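Local coordinates for protein aminomethyltransferase (Bartonella henselae, PDB 3GIR) that belongs to the aminomethyltransferase family, pairing a folate-binding-type domain with a C-terminal barrel domain like that of the glycine cleavage T-protein, at residues 308-319 with 350-361. Residues are numbered along the deposited sequence; the frame is centred on the assembly and turned at random.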
loop_
_atom_site.group_PDB
_atom_site.type_symbol
_atom_site.label_atom_id
_atom_site.label_comp_id
_atom_site.label_asym_id
_atom_site.label_seq_id
_atom_site.Cartn_x
_atom_site.Cartn_y
_atom_site.Cartn_z
ATOM N N ARG A 308 21.561 0.165 -1.789
ATOM C CA ARG A 308 20.988 0.966 -2.871
ATOM C C ARG A 308 19.864 1.731 -2.177
ATOM O O ARG A 308 19.482 1.362 -1.061
ATOM C CB ARG A 308 20.391 0.096 -3.927
ATOM C CG ARG A 308 19.678 -1.098 -3.431
ATOM C CD ARG A 308 19.103 -1.780 -4.656
ATOM N NE ARG A 308 18.316 -2.964 -4.384
ATOM C CZ ARG A 308 17.443 -3.504 -5.253
ATOM N NH1 ARG A 308 17.212 -2.940 -6.456
ATOM N NH2 ARG A 308 16.772 -4.625 -4.919
ATOM N N CYS A 309 19.328 2.774 -2.807
ATOM C CA CYS A 309 18.420 3.718 -2.102
ATOM C C CYS A 309 17.165 3.948 -2.921
ATOM O O CYS A 309 17.275 4.343 -4.078
ATOM C CB CYS A 309 19.014 5.074 -1.904
ATOM S SG CYS A 309 20.549 4.916 -0.917
ATOM N N ARG A 310 15.979 3.789 -2.305
ATOM C CA ARG A 310 14.731 4.128 -2.990
ATOM C C ARG A 310 14.517 5.633 -3.029
ATOM O O ARG A 310 14.568 6.339 -1.980
ATOM C CB ARG A 310 13.538 3.507 -2.273
ATOM C CG ARG A 310 12.217 3.794 -3.042
ATOM C CD ARG A 310 11.049 3.097 -2.325
ATOM N NE ARG A 310 10.912 3.638 -0.959
ATOM C CZ ARG A 310 10.256 4.734 -0.596
ATOM N NH1 ARG A 310 9.501 5.446 -1.433
ATOM N NH2 ARG A 310 10.287 5.094 0.678
ATOM N N VAL A 311 14.363 6.148 -4.252
ATOM C CA VAL A 311 14.191 7.519 -4.493
ATOM C C VAL A 311 13.038 7.842 -5.441
ATOM O O VAL A 311 12.689 7.046 -6.340
ATOM C CB VAL A 311 15.533 8.216 -5.016
ATOM C CG1 VAL A 311 16.681 8.086 -3.994
ATOM C CG2 VAL A 311 15.919 7.692 -6.388
ATOM N N GLY A 312 12.498 9.053 -5.265
ATOM C CA GLY A 312 11.653 9.617 -6.278
ATOM C C GLY A 312 12.451 10.013 -7.479
ATOM O O GLY A 312 13.616 10.441 -7.327
ATOM N N LEU A 313 11.855 9.941 -8.665
ATOM C CA LEU A 313 12.495 10.315 -9.912
ATOM C C LEU A 313 11.547 11.127 -10.763
ATOM O O LEU A 313 10.409 10.730 -10.966
ATOM C CB LEU A 313 12.928 9.030 -10.698
ATOM C CG LEU A 313 13.988 8.189 -10.020
ATOM C CD1 LEU A 313 14.049 6.728 -10.660
ATOM C CD2 LEU A 313 15.372 8.842 -10.049
ATOM N N LYS A 314 12.036 12.228 -11.318
ATOM C CA LYS A 314 11.253 13.076 -12.218
ATOM C C LYS A 314 11.844 13.043 -13.595
ATOM O O LYS A 314 12.873 13.607 -13.871
ATOM C CB LYS A 314 11.149 14.518 -11.679
ATOM C CG LYS A 314 10.331 15.425 -12.500
ATOM C CD LYS A 314 10.356 16.923 -12.015
ATOM C CE LYS A 314 9.622 17.825 -13.028
ATOM N NZ LYS A 314 9.413 19.233 -12.466
ATOM N N PRO A 315 11.196 12.321 -14.528
ATOM C CA PRO A 315 11.650 12.305 -15.918
ATOM C C PRO A 315 11.609 13.702 -16.526
ATOM O O PRO A 315 10.673 14.443 -16.253
ATOM C CB PRO A 315 10.608 11.381 -16.583
ATOM C CG PRO A 315 10.128 10.572 -15.575
ATOM C CD PRO A 315 9.996 11.468 -14.348
ATOM N N GLN A 316 12.643 14.052 -17.273
ATOM C CA GLN A 316 12.725 15.382 -17.958
ATOM C C GLN A 316 12.209 15.181 -19.352
ATOM O O GLN A 316 12.950 15.174 -20.341
ATOM C CB GLN A 316 14.155 15.854 -17.977
ATOM C CG GLN A 316 14.674 16.093 -16.583
ATOM C CD GLN A 316 16.120 16.659 -16.544
ATOM O OE1 GLN A 316 16.731 17.080 -17.571
ATOM N NE2 GLN A 316 16.664 16.642 -15.347
ATOM N N THR A 317 10.935 14.913 -19.409
ATOM C CA THR A 317 10.280 14.590 -20.676
ATOM C C THR A 317 8.808 14.588 -20.307
ATOM O O THR A 317 8.468 14.519 -19.116
ATOM C CB THR A 317 10.739 13.266 -21.313
ATOM O OG1 THR A 317 9.786 12.942 -22.335
ATOM C CG2 THR A 317 10.762 12.038 -20.309
ATOM N N ARG A 318 7.937 14.731 -21.311
ATOM C CA ARG A 318 6.500 14.703 -21.059
ATOM C C ARG A 318 5.979 13.281 -21.110
ATOM O O ARG A 318 4.866 12.998 -20.608
ATOM C CB ARG A 318 5.755 15.601 -22.065
ATOM C CG ARG A 318 5.822 17.113 -21.750
ATOM C CD ARG A 318 5.766 17.939 -23.079
ATOM N NE ARG A 318 5.982 19.372 -22.863
ATOM C CZ ARG A 318 7.159 19.938 -22.578
ATOM N NH1 ARG A 318 8.270 19.203 -22.481
ATOM N NH2 ARG A 318 7.225 21.255 -22.385
ATOM N N GLN A 319 6.778 12.385 -21.708
ATOM C CA GLN A 319 6.395 10.976 -21.821
ATOM C C GLN A 319 6.865 10.123 -20.622
ATOM O O GLN A 319 8.024 10.176 -20.248
ATOM C CB GLN A 319 6.908 10.424 -23.147
ATOM C CG GLN A 319 6.285 11.205 -24.335
ATOM C CD GLN A 319 4.724 11.296 -24.285
ATOM O OE1 GLN A 319 4.032 10.284 -24.083
ATOM N NE2 GLN A 319 4.182 12.518 -24.467
ATOM N N PRO A 350 5.052 13.204 -15.812
ATOM C CA PRO A 350 5.571 11.888 -15.390
ATOM C C PRO A 350 6.130 11.924 -13.956
ATOM O O PRO A 350 6.775 12.926 -13.543
ATOM C CB PRO A 350 6.665 11.588 -16.411
ATOM C CG PRO A 350 6.450 12.509 -17.474
ATOM C CD PRO A 350 5.728 13.670 -17.031
ATOM N N VAL A 351 5.836 10.857 -13.213
ATOM C CA VAL A 351 6.307 10.586 -11.877
ATOM C C VAL A 351 6.871 9.178 -11.897
ATOM O O VAL A 351 6.495 8.339 -12.736
ATOM C CB VAL A 351 5.180 10.765 -10.851
ATOM C CG1 VAL A 351 4.702 12.245 -10.957
ATOM C CG2 VAL A 351 3.979 9.875 -11.145
ATOM N N ALA A 352 7.881 8.927 -11.099
ATOM C CA ALA A 352 8.456 7.645 -10.942
ATOM C C ALA A 352 9.186 7.463 -9.630
ATOM O O ALA A 352 9.383 8.425 -8.875
ATOM C CB ALA A 352 9.545 7.497 -12.125
ATOM N N MET A 353 9.534 6.203 -9.334
ATOM C CA MET A 353 10.361 5.884 -8.167
ATOM C C MET A 353 11.310 4.808 -8.609
ATOM O O MET A 353 11.063 4.080 -9.566
ATOM C CB MET A 353 9.553 5.406 -6.949
ATOM C CG MET A 353 8.812 6.473 -6.264
ATOM S SD MET A 353 8.125 5.954 -4.656
ATOM C CE MET A 353 7.755 4.246 -4.989
ATOM N N GLY A 354 12.449 4.701 -7.922
ATOM C CA GLY A 354 13.396 3.671 -8.337
ATOM C C GLY A 354 14.545 3.609 -7.356
ATOM O O GLY A 354 14.488 4.244 -6.271
ATOM N N TYR A 355 15.573 2.882 -7.710
ATOM C CA TYR A 355 16.771 2.662 -6.907
ATOM C C TYR A 355 17.968 3.209 -7.589
ATOM O O TYR A 355 18.183 2.961 -8.761
ATOM C CB TYR A 355 17.014 1.194 -6.549
ATOM C CG TYR A 355 16.072 0.723 -5.440
ATOM C CD1 TYR A 355 16.427 0.799 -4.103
ATOM C CD2 TYR A 355 14.796 0.270 -5.746
ATOM C CE1 TYR A 355 15.583 0.413 -3.115
ATOM C CE2 TYR A 355 13.931 -0.125 -4.707
ATOM C CZ TYR A 355 14.334 -0.031 -3.414
ATOM O OH TYR A 355 13.474 -0.369 -2.341
ATOM N N VAL A 356 18.788 3.919 -6.809
ATOM C CA VAL A 356 20.105 4.431 -7.239
ATOM C C VAL A 356 21.074 4.126 -6.080
ATOM O O VAL A 356 20.691 3.981 -4.924
ATOM C CB VAL A 356 20.053 5.911 -7.614
ATOM C CG1 VAL A 356 19.120 6.180 -8.830
ATOM C CG2 VAL A 356 19.716 6.810 -6.372
ATOM N N PRO A 357 22.397 4.121 -6.365
ATOM C CA PRO A 357 23.316 3.952 -5.276
ATOM C C PRO A 357 23.332 5.180 -4.401
ATOM O O PRO A 357 22.920 6.289 -4.810
ATOM C CB PRO A 357 24.666 3.762 -6.008
ATOM C CG PRO A 357 24.325 3.471 -7.422
ATOM C CD PRO A 357 23.082 4.278 -7.641
ATOM N N VAL A 358 23.824 4.999 -3.176
ATOM C CA VAL A 358 23.795 6.099 -2.220
ATOM C C VAL A 358 24.442 7.392 -2.716
ATOM O O VAL A 358 23.953 8.493 -2.448
ATOM C CB VAL A 358 24.338 5.611 -0.832
ATOM C CG1 VAL A 358 25.792 5.266 -0.861
ATOM C CG2 VAL A 358 24.027 6.642 0.286
ATOM N N ALA A 359 25.514 7.256 -3.479
ATOM C CA ALA A 359 26.174 8.440 -4.061
ATOM C C ALA A 359 25.368 9.340 -4.964
ATOM O O ALA A 359 25.699 10.484 -5.151
ATOM C CB ALA A 359 27.527 8.057 -4.764
ATOM N N TRP A 360 24.261 8.809 -5.502
ATOM C CA TRP A 360 23.387 9.528 -6.391
ATOM C C TRP A 360 22.088 9.943 -5.750
ATOM O O TRP A 360 21.199 10.453 -6.450
ATOM C CB TRP A 360 23.044 8.645 -7.589
ATOM C CG TRP A 360 24.160 8.608 -8.713
ATOM C CD1 TRP A 360 24.193 9.366 -9.833
ATOM C CD2 TRP A 360 25.300 7.799 -8.723
ATOM N NE1 TRP A 360 25.344 9.110 -10.530
ATOM C CE2 TRP A 360 26.029 8.117 -9.884
ATOM C CE3 TRP A 360 25.816 6.854 -7.851
ATOM C CZ2 TRP A 360 27.248 7.507 -10.200
ATOM C CZ3 TRP A 360 27.025 6.218 -8.173
ATOM C CH2 TRP A 360 27.706 6.543 -9.368
ATOM N N LYS A 361 21.942 9.715 -4.446
ATOM C CA LYS A 361 20.590 9.927 -3.845
ATOM C C LYS A 361 20.271 11.369 -3.521
ATOM O O LYS A 361 19.118 11.693 -3.187
ATOM C CB LYS A 361 20.373 8.998 -2.666
ATOM C CG LYS A 361 20.908 9.496 -1.375
ATOM C CD LYS A 361 20.295 8.676 -0.238
ATOM C CE LYS A 361 20.993 8.912 1.053
ATOM N NZ LYS A 361 20.392 7.996 2.065
#
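The ring of Tyr-355 is sandwiched between Arg-308, just before the neighbouring strand, and Arg-310 within it. Over one face lies the guanidinium of Arg-308, a cation-pi contact with CZ 4.5 Å from the ring centroid and the two planes 37° apart. Arg-308 reaches it by an extended chain whose CD runs past Tyr-355 CD1. Against the opposite face sits the start of Arg-310, its CB making an off-centre CH-pi contact. With CG anti to the backbone N (chi1 -177°) and a bend at chi3, the Arg-310 chain then leads away from the ring. Both polar ends are tied to the preceding part of the chain, Arg-310 NE bonding to Ala-276 O and Tyr-355 OH to Asp-266 O.

On the other side of the sheet the contact is apolar. Val-311 CG2 meets Val-356 CG2 at 3.9 Å, the two side chains crossing at about a right angle, while Cys-309 SG packs on Val-358 and on CD of Lys-361, just past the strand end. Leu-313 lays CD1 against the backbone of Gly-354, 3.8 Å from its N. At the far end of the pair, Pro-315 CG touches Pro-350 CB at 3.7 Å, and the ring of Pro-350 also abuts the carbonyls of the ST turn that begins at Thr-317.

Beneath these groups the backbones are antiparallel. The hydrogen bonds Val-311 N to Gly-354 O and Gly-354 N to Val-311 O are both 2.8 Å. Cys-309 and Val-356 form the next hydrogen-bonded pair, the return bond from Val-356 N being the longer; Leu-313 N bonds to Ala-352 O, while the return bond from Ala-352 N is weak. Strands 309-315 and 349-356 are the central pair of a six-stranded antiparallel sheet, flanked by 374-381 and 334-344, in the T-protein-type C-terminal barrel domain.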